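Local structure of membrane protein (Acinetobacter baumannii AB307-0294, 5DL5) at residues A[32-37]-A[55-60]; A[77-82]-A[141-146]; A[391-396]-A[423-428]. The protein probably forms a channel of the OprD porin family across the outer membrane, letting small solutes and possibly antibiotics pass into the periplasm. All blocks are in the same frame, centred on the assembly; numbering follows the deposited sequence.

In the fold
The three contacts sample one sector of an OprD-family beta-barrel, where the wall closes by pairing its first strand with its last. Contact 1 is the hairpin of strands 29-43 and 50-62, and contact 3 belongs to the last hairpin, 394-404 with 416-428; their centres lie about 10 Å apart across the closure, stitched by Ile32 O to Val427 N and Thr36 N to Leu423 O, each 2.8 Å. Contact 2, with its centre about 7 Å from that of contact 1, takes the next strand, 70-83, and packs the irregular segment 141-146 against it; Ser56 OG and Ser81 OG, 2.7 Å apart, join the two. One detergent molecule, C8E of chain C, touches both contact 1 and contact 2.

Contact 1: A[32-37]-A[55-60]. With C8E ((hydroxyethyloxy)tri(ethyloxy)octane), chain C.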
loop_
_atom_site.group_PDB
_atom_site.type_symbol
_atom_site.label_atom_id
_atom_site.label_comp_id
_atom_site.label_asym_id
_atom_site.label_seq_id
_atom_site.Cartn_x
_atom_site.Cartn_y
_atom_site.Cartn_z
ATOM N N ILE A 32 18.063 6.892 7.260
ATOM C CA ILE A 32 16.941 7.651 7.815
ATOM C C ILE A 32 16.265 8.391 6.663
ATOM O O ILE A 32 16.922 9.029 5.858
ATOM C CB ILE A 32 17.409 8.724 8.807
ATOM C CG1 ILE A 32 18.152 8.127 9.874
ATOM C CG2 ILE A 32 16.271 9.450 9.528
ATOM C CD1 ILE A 32 18.614 9.145 10.898
ATOM N N LEU A 33 14.968 8.395 6.664
ATOM C CA LEU A 33 14.232 9.166 5.703
ATOM C C LEU A 33 13.562 10.209 6.497
ATOM O O LEU A 33 12.748 9.874 7.371
ATOM C CB LEU A 33 13.156 8.235 5.064
ATOM C CG LEU A 33 12.115 9.011 4.214
ATOM C CD1 LEU A 33 12.898 9.844 3.200
ATOM C CD2 LEU A 33 11.138 8.049 3.503
ATOM N N PHE A 34 13.859 11.464 6.221
ATOM C CA PHE A 34 13.044 12.569 6.780
ATOM C C PHE A 34 11.884 12.952 5.879
ATOM O O PHE A 34 12.074 13.300 4.770
ATOM C CB PHE A 34 13.923 13.761 6.993
ATOM C CG PHE A 34 15.023 13.511 7.954
ATOM C CD1 PHE A 34 14.773 13.612 9.297
ATOM C CD2 PHE A 34 16.282 13.180 7.521
ATOM C CE1 PHE A 34 15.779 13.459 10.227
ATOM C CE2 PHE A 34 17.336 13.051 8.444
ATOM C CZ PHE A 34 17.077 13.166 9.814
ATOM N N ARG A 35 10.672 12.878 6.368
ATOM C CA ARG A 35 9.540 13.102 5.501
ATOM C C ARG A 35 8.677 14.171 6.092
ATOM O O ARG A 35 8.313 14.089 7.298
ATOM C CB ARG A 35 8.701 11.830 5.420
ATOM C CG ARG A 35 7.388 12.072 4.733
ATOM C CD ARG A 35 6.740 10.732 4.475
ATOM N NE ARG A 35 7.238 10.111 3.289
ATOM C CZ ARG A 35 7.149 8.822 3.047
ATOM N NH1 ARG A 35 6.544 7.981 3.944
ATOM N NH2 ARG A 35 7.644 8.369 1.873
ATOM N N THR A 36 8.443 15.215 5.315
ATOM C CA THR A 36 7.482 16.238 5.698
ATOM C C THR A 36 6.227 15.977 4.843
ATOM O O THR A 36 6.294 15.948 3.592
ATOM C CB THR A 36 8.024 17.641 5.381
ATOM O OG1 THR A 36 9.410 17.745 5.717
ATOM C CG2 THR A 36 7.244 18.730 6.064
ATOM N N GLY A 37 5.083 15.900 5.495
ATOM C CA GLY A 37 3.807 15.757 4.742
ATOM C C GLY A 37 2.667 16.693 5.081
ATOM O O GLY A 37 2.560 17.246 6.161
ATOM N N GLN A 55 5.958 16.089 10.399
ATOM C CA GLN A 55 7.335 15.803 10.072
ATOM C C GLN A 55 7.706 14.488 10.718
ATOM O O GLN A 55 7.394 14.292 11.913
ATOM C CB GLN A 55 8.246 16.892 10.611
ATOM C CG GLN A 55 9.732 16.609 10.415
ATOM C CD GLN A 55 10.163 16.676 8.982
ATOM O OE1 GLN A 55 9.815 17.655 8.307
ATOM N NE2 GLN A 55 10.841 15.618 8.465
ATOM N N SER A 56 8.369 13.608 9.965
ATOM C CA SER A 56 8.774 12.297 10.487
ATOM C C SER A 56 10.199 12.097 10.218
ATOM O O SER A 56 10.753 12.644 9.256
ATOM C CB SER A 56 8.047 11.162 9.719
ATOM O OG SER A 56 6.742 11.258 10.230
ATOM N N ALA A 57 10.774 11.216 11.024
ATOM C CA ALA A 57 12.113 10.659 10.744
ATOM C C ALA A 57 11.957 9.141 10.844
ATOM O O ALA A 57 11.594 8.626 11.892
ATOM C CB ALA A 57 13.175 11.141 11.720
ATOM N N ILE A 58 12.291 8.443 9.768
ATOM C CA ILE A 58 11.973 6.993 9.696
ATOM C C ILE A 58 13.305 6.297 9.596
ATOM O O ILE A 58 14.062 6.566 8.675
ATOM C CB ILE A 58 11.143 6.673 8.467
ATOM C CG1 ILE A 58 9.784 7.489 8.533
ATOM C CG2 ILE A 58 10.973 5.130 8.394
ATOM C CD1 ILE A 58 9.229 7.852 7.174
ATOM N N VAL A 59 13.603 5.428 10.550
ATOM C CA VAL A 59 14.876 4.811 10.585
ATOM C C VAL A 59 14.800 3.371 10.120
ATOM O O VAL A 59 13.855 2.652 10.526
ATOM C CB VAL A 59 15.428 4.866 12.015
ATOM C CG1 VAL A 59 16.787 4.236 12.034
ATOM C CG2 VAL A 59 15.630 6.314 12.385
ATOM N N SER A 60 15.813 2.944 9.348
ATOM C CA SER A 60 16.001 1.509 9.039
ATOM C C SER A 60 17.434 1.110 9.189
ATOM O O SER A 60 18.309 1.764 8.558
ATOM C CB SER A 60 15.544 1.097 7.614
ATOM O OG SER A 60 15.852 -0.327 7.481
HETATM C C8 C8E C . 7.629 10.005 21.189
HETATM O O9 C8E C . 8.283 11.219 20.831
HETATM C C10 C8E C . 8.641 11.394 19.440
HETATM C C11 C8E C . 9.624 12.543 19.255
HETATM O O12 C8E C . 10.156 12.581 17.921
HETATM C C13 C8E C . 11.594 12.612 17.844
HETATM C C14 C8E C . 12.124 12.851 16.425
HETATM O O15 C8E C . 11.378 13.905 15.848
HETATM C C16 C8E C . 11.265 13.923 14.418
HETATM C C17 C8E C . 12.603 14.222 13.804
HETATM O O18 C8E C . 12.383 14.828 12.521
HETATM C C19 C8E C . 12.573 16.248 12.594
HETATM C C20 C8E C . 13.782 16.689 11.859
HETATM O O21 C8E C . 13.604 18.097 11.736
HETATM O O HOH W 1 11.493 15.976 5.454
#
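A side-chain hydrogen bond bridges the strands beside their backbone ladder: Thr36 OG1 donates to Gln55 OE1 over 2.6 Å, in the amide plane and on a lone pair. The setting is an antiparallel beta-hairpin of the porin barrel, strands 29-43 and 50-62. Leu33 with Ile58 and Arg35 with Ser56 form the hydrogen-bonded pairs, and Ser56 N reaches Arg35 O at 2.7 Å, nearly along the C=O axis. Gln55, bent at chi2 (69°), folds back over the strands, so that its NE2 gives a second, more angled bond to Ser56 O, already taken by Arg35 N. Its CG meanwhile meets C19 of the detergent C8E of chain C at 3.6 Å.

The same face carries Ile32, Phe34, Ala57 and Val59. Ile32 CG2 lies over one face of the Phe34 ring, toward the rim, while Phe34 CE1 touches Ala57 CB at 3.8 Å. On the other face Leu33 and Ile58 run side by side, and Leu33 CD2 sits over the rim of the Arg35 guanidinium, whose NE is paired with Asp424. One water completes the polar corner: it donates to Thr36 OG1 at 2.7 Å and accepts from Gln55 NE2 at 3.1 Å.

Contact 2: A[77-82]-A[141-146]; sequences VGDGSF and RMVPEY. With C8E ((hydroxyethyloxy)tri(ethyloxy)octane), chain C; C8E ((hydroxyethyloxy)tri(ethyloxy)octane), chain D; C8E ((hydroxyethyloxy)tri(ethyloxy)octane), chain B.
A single hydrogen bond supplies the polar link between strand 70-83 and the irregular segment 141-146. Tyr146 OH donates to Asp79 OD2 over 2.7 Å, the two side chains meeting tip to tip with carboxylate and ring only 14° apart. OD2 receives the phenol on its anti lone pair, the one turned away from OD1. The acid is set in place by a chi1 of 39°, which tucks CG between the backbone N and the carbonyl carbon. Arg109, on the adjoining strand 106-118, forms a salt bridge to the same OD2 and also bonds Pro144 O. This buried oxygen is thus gripped by a phenol and a guanidinium, which would be expected to keep Asp79 ionised.

Van der Waals packing flanks that bond. In an apolar touch, Val77 CG2 comes tip to tip with the Tyr146 ring, 3.6 Å from CE1; from the ring's own segment, Pro144 O lies over the centre of one ring face, 3.8 Å above it. Val143 crosses Asp79 at about a right angle: its CG1 rests 3.5 Å from Asp79 CG and 3.6 Å from Ser81 OG, a hydroxyl that bonds to Ser56 of the neighbouring strand.

Detergent molecules touch an end of each segment. Phe82 CE1 is 3.4 Å from C19 of C8E chain C, and Phe82 CD1 is 3.7 Å from C3 of C8E chain D. Far from these, Arg141 NH2 approaches C20 of C8E chain B at 3.4 Å.

Joining a barrel strand to the loop between strands 135-136 and 146-148, this packing is consistent with the inward-folded constriction loop typical of OprD-family porins.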
loop_
_atom_site.group_PDB
_atom_site.type_symbol
_atom_site.label_atom_id
_atom_site.label_comp_id
_atom_site.label_asym_id
_atom_site.label_seq_id
_atom_site.Cartn_x
_atom_site.Cartn_y
_atom_site.Cartn_z
ATOM N N VAL A 77 13.693 -1.030 13.119
ATOM C CA VAL A 77 12.866 -0.118 12.304
ATOM C C VAL A 77 12.126 0.779 13.252
ATOM O O VAL A 77 11.654 0.333 14.285
ATOM C CB VAL A 77 11.773 -0.784 11.444
ATOM C CG1 VAL A 77 12.363 -1.525 10.253
ATOM C CG2 VAL A 77 10.958 -1.722 12.251
ATOM N N GLY A 78 12.040 2.058 12.966
ATOM C CA GLY A 78 11.209 2.870 13.809
ATOM C C GLY A 78 11.075 4.246 13.239
ATOM O O GLY A 78 11.694 4.576 12.166
ATOM N N ASP A 79 10.283 5.062 13.936
ATOM C CA ASP A 79 10.152 6.434 13.476
ATOM C C ASP A 79 9.820 7.282 14.650
ATOM O O ASP A 79 9.264 6.823 15.678
ATOM C CB ASP A 79 9.040 6.551 12.367
ATOM C CG ASP A 79 7.786 5.654 12.662
ATOM O OD1 ASP A 79 6.801 6.023 13.396
ATOM O OD2 ASP A 79 7.759 4.542 12.040
ATOM N N GLY A 80 10.095 8.546 14.491
ATOM C CA GLY A 80 9.614 9.548 15.488
ATOM C C GLY A 80 9.079 10.734 14.675
ATOM O O GLY A 80 9.646 11.069 13.623
ATOM N N SER A 81 8.000 11.329 15.148
ATOM C CA SER A 81 7.327 12.336 14.379
ATOM C C SER A 81 6.763 13.441 15.233
ATOM O O SER A 81 6.569 13.212 16.445
ATOM C CB SER A 81 6.179 11.708 13.565
ATOM O OG SER A 81 6.605 10.565 12.873
ATOM N N PHE A 82 6.413 14.580 14.615
ATOM C CA PHE A 82 5.629 15.584 15.386
ATOM C C PHE A 82 4.622 16.211 14.444
ATOM O O PHE A 82 4.870 16.326 13.267
ATOM C CB PHE A 82 6.536 16.567 16.118
ATOM C CG PHE A 82 7.537 17.265 15.234
ATOM C CD1 PHE A 82 8.830 16.718 15.015
ATOM C CD2 PHE A 82 7.215 18.468 14.626
ATOM C CE1 PHE A 82 9.780 17.409 14.204
ATOM C CE2 PHE A 82 8.121 19.106 13.806
ATOM C CZ PHE A 82 9.422 18.606 13.631
ATOM N N ARG A 141 1.692 7.427 3.752
ATOM C CA ARG A 141 1.336 8.496 4.749
ATOM C C ARG A 141 2.604 8.982 5.404
ATOM O O ARG A 141 3.619 9.148 4.678
ATOM C CB ARG A 141 0.205 8.099 5.760
ATOM C CG ARG A 141 -1.103 7.741 5.064
ATOM C CD ARG A 141 -1.774 8.888 4.339
ATOM N NE ARG A 141 -3.072 8.448 3.821
ATOM C CZ ARG A 141 -3.256 7.801 2.674
ATOM N NH1 ARG A 141 -2.226 7.510 1.890
ATOM N NH2 ARG A 141 -4.485 7.392 2.324
ATOM N N MET A 142 2.629 9.215 6.715
ATOM C CA MET A 142 3.879 9.776 7.303
ATOM C C MET A 142 4.959 8.735 7.580
ATOM O O MET A 142 6.174 8.984 7.363
ATOM C CB MET A 142 3.614 10.553 8.538
ATOM C CG MET A 142 2.825 11.817 8.357
ATOM S SD MET A 142 3.512 13.054 7.253
ATOM C CE MET A 142 5.182 13.226 7.916
ATOM N N VAL A 143 4.503 7.613 8.079
ATOM C CA VAL A 143 5.376 6.573 8.584
ATOM C C VAL A 143 4.823 5.180 8.167
ATOM O O VAL A 143 3.651 5.015 7.985
ATOM C CB VAL A 143 5.548 6.646 10.135
ATOM C CG1 VAL A 143 6.281 7.915 10.508
ATOM C CG2 VAL A 143 4.213 6.645 10.883
ATOM N N PRO A 144 5.694 4.160 8.175
ATOM C CA PRO A 144 5.249 2.812 7.716
ATOM C C PRO A 144 4.477 2.078 8.724
ATOM O O PRO A 144 4.593 2.250 9.935
ATOM C CB PRO A 144 6.549 2.103 7.282
ATOM C CG PRO A 144 7.696 2.968 7.829
ATOM C CD PRO A 144 7.157 4.274 8.330
ATOM N N GLU A 145 3.588 1.289 8.213
ATOM C CA GLU A 145 2.882 0.311 8.991
ATOM C C GLU A 145 3.806 -0.865 9.335
ATOM O O GLU A 145 4.618 -1.269 8.477
ATOM C CB GLU A 145 1.651 -0.151 8.174
ATOM C CG GLU A 145 0.839 -1.285 8.800
ATOM C CD GLU A 145 -0.332 -1.721 7.937
ATOM O OE1 GLU A 145 -0.412 -1.257 6.762
ATOM O OE2 GLU A 145 -1.231 -2.378 8.546
ATOM N N TYR A 146 3.754 -1.329 10.597
ATOM C CA TYR A 146 4.625 -2.421 11.060
ATOM C C TYR A 146 3.893 -3.646 11.379
ATOM O O TYR A 146 2.865 -3.619 12.046
ATOM C CB TYR A 146 5.508 -2.051 12.331
ATOM C CG TYR A 146 6.449 -0.846 12.094
ATOM C CD1 TYR A 146 7.374 -0.874 11.105
ATOM C CD2 TYR A 146 6.359 0.343 12.830
ATOM C CE1 TYR A 146 8.219 0.170 10.851
ATOM C CE2 TYR A 146 7.244 1.429 12.615
ATOM C CZ TYR A 146 8.141 1.339 11.590
ATOM O OH TYR A 146 9.082 2.303 11.247
HETATM C C8 C8E C . 7.629 10.005 21.189
HETATM O O9 C8E C . 8.283 11.219 20.831
HETATM C C10 C8E C . 8.641 11.394 19.440
HETATM C C11 C8E C . 9.624 12.543 19.255
HETATM O O12 C8E C . 10.156 12.581 17.921
HETATM C C13 C8E C . 11.594 12.612 17.844
HETATM C C14 C8E C . 12.124 12.851 16.425
HETATM O O15 C8E C . 11.378 13.905 15.848
HETATM C C16 C8E C . 11.265 13.923 14.418
HETATM C C17 C8E C . 12.603 14.222 13.804
HETATM O O18 C8E C . 12.383 14.828 12.521
HETATM C C19 C8E C . 12.573 16.248 12.594
HETATM C C20 C8E C . 13.782 16.689 11.859
HETATM O O21 C8E C . 13.604 18.097 11.736
HETATM C C1 C8E D . 9.990 15.905 20.315
HETATM C C2 C8E D . 9.235 16.757 19.319
HETATM C C3 C8E D . 10.011 17.712 18.360
HETATM C C4 C8E D . 11.275 17.131 17.791
HETATM C C5 C8E D . 12.237 18.017 17.025
HETATM C C6 C8E D . 13.617 17.370 17.104
HETATM C C7 C8E D . 14.313 17.456 15.767
HETATM C C6 C8E B . -9.686 7.795 11.882
HETATM C C7 C8E B . -9.241 8.983 10.982
HETATM C C8 C8E B . -10.350 9.658 10.139
HETATM O O9 C8E B . -9.919 10.145 8.817
HETATM C C10 C8E B . -10.729 9.500 7.840
HETATM C C11 C8E B . -10.127 8.129 7.483
HETATM O O12 C8E B . -10.578 7.672 6.226
HETATM C C13 C8E B . -10.229 8.456 5.076
HETATM C C14 C8E B . -8.977 7.925 4.429
HETATM O O15 C8E B . -9.086 7.709 3.024
HETATM C C16 C8E B . -10.138 6.868 2.527
HETATM C C17 C8E B . -9.531 6.193 1.298
HETATM O O18 C8E B . -8.531 7.124 0.782
HETATM C C19 C8E B . -7.352 6.509 0.246
HETATM C C20 C8E B . -6.484 7.588 -0.378
HETATM O O21 C8E B . -5.375 7.164 -1.222
#

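Contact 3: A[391-396]-A[423-428]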
loop_
_atom_site.group_PDB
_atom_site.type_symbol
_atom_site.label_atom_id
_atom_site.label_comp_id
_atom_site.label_asym_id
_atom_site.label_seq_id
_atom_site.Cartn_x
_atom_site.Cartn_y
_atom_site.Cartn_z
ATOM N N LYS A 391 21.133 14.473 -3.421
ATOM C CA LYS A 391 20.727 13.387 -4.303
ATOM C C LYS A 391 19.753 12.437 -3.715
ATOM O O LYS A 391 19.901 12.064 -2.584
ATOM C CB LYS A 391 21.969 12.661 -4.820
ATOM C CG LYS A 391 21.646 11.871 -6.068
ATOM C CD LYS A 391 22.937 11.336 -6.682
ATOM C CE LYS A 391 22.663 9.952 -7.226
ATOM N NZ LYS A 391 22.337 9.065 -6.080
ATOM N N ASP A 392 18.712 12.123 -4.504
ATOM C CA ASP A 392 17.545 11.341 -4.184
ATOM C C ASP A 392 16.543 11.993 -3.276
ATOM O O ASP A 392 15.538 11.403 -3.049
ATOM C CB ASP A 392 17.774 9.917 -3.616
ATOM C CG ASP A 392 18.763 9.079 -4.426
ATOM O OD1 ASP A 392 18.976 9.340 -5.645
ATOM O OD2 ASP A 392 19.343 8.151 -3.786
ATOM N N ALA A 393 16.769 13.180 -2.776
ATOM C CA ALA A 393 15.650 13.896 -2.194
ATOM C C ALA A 393 14.572 14.150 -3.260
ATOM O O ALA A 393 14.872 14.302 -4.464
ATOM C CB ALA A 393 16.134 15.226 -1.583
ATOM N N SER A 394 13.313 14.140 -2.847
ATOM C CA SER A 394 12.217 14.404 -3.732
ATOM C C SER A 394 11.070 15.173 -3.156
ATOM O O SER A 394 10.760 15.043 -1.919
ATOM C CB SER A 394 11.612 13.109 -4.263
ATOM O OG SER A 394 11.171 12.260 -3.232
ATOM N N LEU A 395 10.332 15.813 -4.085
ATOM C CA LEU A 395 9.130 16.552 -3.761
ATOM C C LEU A 395 7.986 16.059 -4.660
ATOM O O LEU A 395 8.192 15.918 -5.856
ATOM C CB LEU A 395 9.467 17.999 -3.808
ATOM C CG LEU A 395 8.249 18.919 -3.686
ATOM C CD1 LEU A 395 7.724 18.794 -2.245
ATOM C CD2 LEU A 395 8.629 20.314 -3.998
ATOM N N ARG A 396 6.826 15.676 -4.085
ATOM C CA ARG A 396 5.665 15.092 -4.802
ATOM C C ARG A 396 4.565 16.032 -4.436
ATOM O O ARG A 396 4.355 16.277 -3.227
ATOM C CB ARG A 396 5.173 13.791 -4.196
ATOM C CG ARG A 396 5.989 12.668 -4.625
ATOM C CD ARG A 396 5.408 11.294 -4.331
ATOM N NE ARG A 396 4.899 11.047 -2.984
ATOM C CZ ARG A 396 5.576 10.814 -1.851
ATOM N NH1 ARG A 396 6.883 10.953 -1.745
ATOM N NH2 ARG A 396 4.905 10.499 -0.753
ATOM N N LEU A 423 7.689 16.022 0.998
ATOM C CA LEU A 423 9.117 16.180 0.864
ATOM C C LEU A 423 9.850 15.034 1.607
ATOM O O LEU A 423 9.712 14.917 2.833
ATOM C CB LEU A 423 9.534 17.522 1.512
ATOM C CG LEU A 423 11.015 17.825 1.626
ATOM C CD1 LEU A 423 11.539 17.845 0.215
ATOM C CD2 LEU A 423 11.349 19.145 2.349
ATOM N N ASP A 424 10.640 14.256 0.884
ATOM C CA ASP A 424 11.372 13.054 1.372
ATOM C C ASP A 424 12.817 13.338 1.193
ATOM O O ASP A 424 13.266 13.578 0.065
ATOM C CB ASP A 424 11.005 11.827 0.520
ATOM C CG ASP A 424 9.650 11.228 0.887
ATOM O OD1 ASP A 424 9.025 11.746 1.850
ATOM O OD2 ASP A 424 9.151 10.283 0.183
ATOM N N ILE A 425 13.558 13.368 2.285
ATOM C CA ILE A 425 14.995 13.566 2.287
ATOM C C ILE A 425 15.710 12.300 2.895
ATOM O O ILE A 425 15.791 12.133 4.179
ATOM C CB ILE A 425 15.364 14.786 3.059
ATOM C CG1 ILE A 425 14.663 16.019 2.439
ATOM C CG2 ILE A 425 16.877 14.992 3.004
ATOM C CD1 ILE A 425 14.812 17.269 3.219
ATOM N N PRO A 426 16.249 11.449 2.008
ATOM C CA PRO A 426 16.940 10.241 2.455
ATOM C C PRO A 426 18.343 10.522 2.873
ATOM O O PRO A 426 19.031 11.314 2.250
ATOM C CB PRO A 426 16.826 9.319 1.210
ATOM C CG PRO A 426 16.899 10.280 0.042
ATOM C CD PRO A 426 16.124 11.501 0.527
ATOM N N VAL A 427 18.800 9.944 3.999
ATOM C CA VAL A 427 20.194 10.102 4.448
ATOM C C VAL A 427 20.818 8.709 4.860
ATOM O O VAL A 427 20.199 7.938 5.666
ATOM C CB VAL A 427 20.223 11.038 5.656
ATOM C CG1 VAL A 427 21.579 11.047 6.315
ATOM C CG2 VAL A 427 19.748 12.446 5.257
ATOM N N LYS A 428 21.975 8.390 4.277
ATOM C CA LYS A 428 22.676 7.145 4.514
ATOM C C LYS A 428 23.433 7.328 5.776
ATOM O O LYS A 428 24.118 8.281 5.927
ATOM C CB LYS A 428 23.619 6.724 3.382
ATOM C CG LYS A 428 24.895 6.011 3.840
ATOM C CD LYS A 428 25.681 5.402 2.685
ATOM C CE LYS A 428 24.953 4.193 2.126
ATOM N NZ LYS A 428 24.656 4.402 0.698
#
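Asp424 carries this contact, its side chain rising from the antiparallel hairpin of strands 394-404 and 416-428 in the barrel wall. Its CB sits 3.8 Å from Ser394 OG, on the face the two residues share as a hydrogen-bonded pair. From there CG turns anti to the carbonyl carbon and beside the backbone N (chi1 -78°), which brings CG 3.8 Å from Arg396 NH1. At the tip, OD2 accepts from Arg396 NH1 at 3.1 Å in a salt bridge. The N-H leaves within the guanidinium plane but meets OD2 from 57° above the carboxylate plane, so this is no flat, two-pronged pairing. The arginine chain, bent at chi3 (-48°), crosses the aspartate obliquely. OD1 goes the other way, to Arg35 NE on strand 29-43.

Beneath the side chain the backbone is held by two bonds: Asp424 N to Ser394 O, 2.9 Å and nearly along the C=O axis, and Ser394 N to Asp424 O, 3.0 Å. Before the strand begins at Ser394, the regular pairing gives way to packing: Pro426 places CG 3.6 Å from Asp392 O, and its CD lies 3.7 Å from Ala393 CA.

A buried carboxylate shared between two arginines is probably ionised, and through it one acid ties strand 394-404 to strand 29-43 across the closure of the barrel.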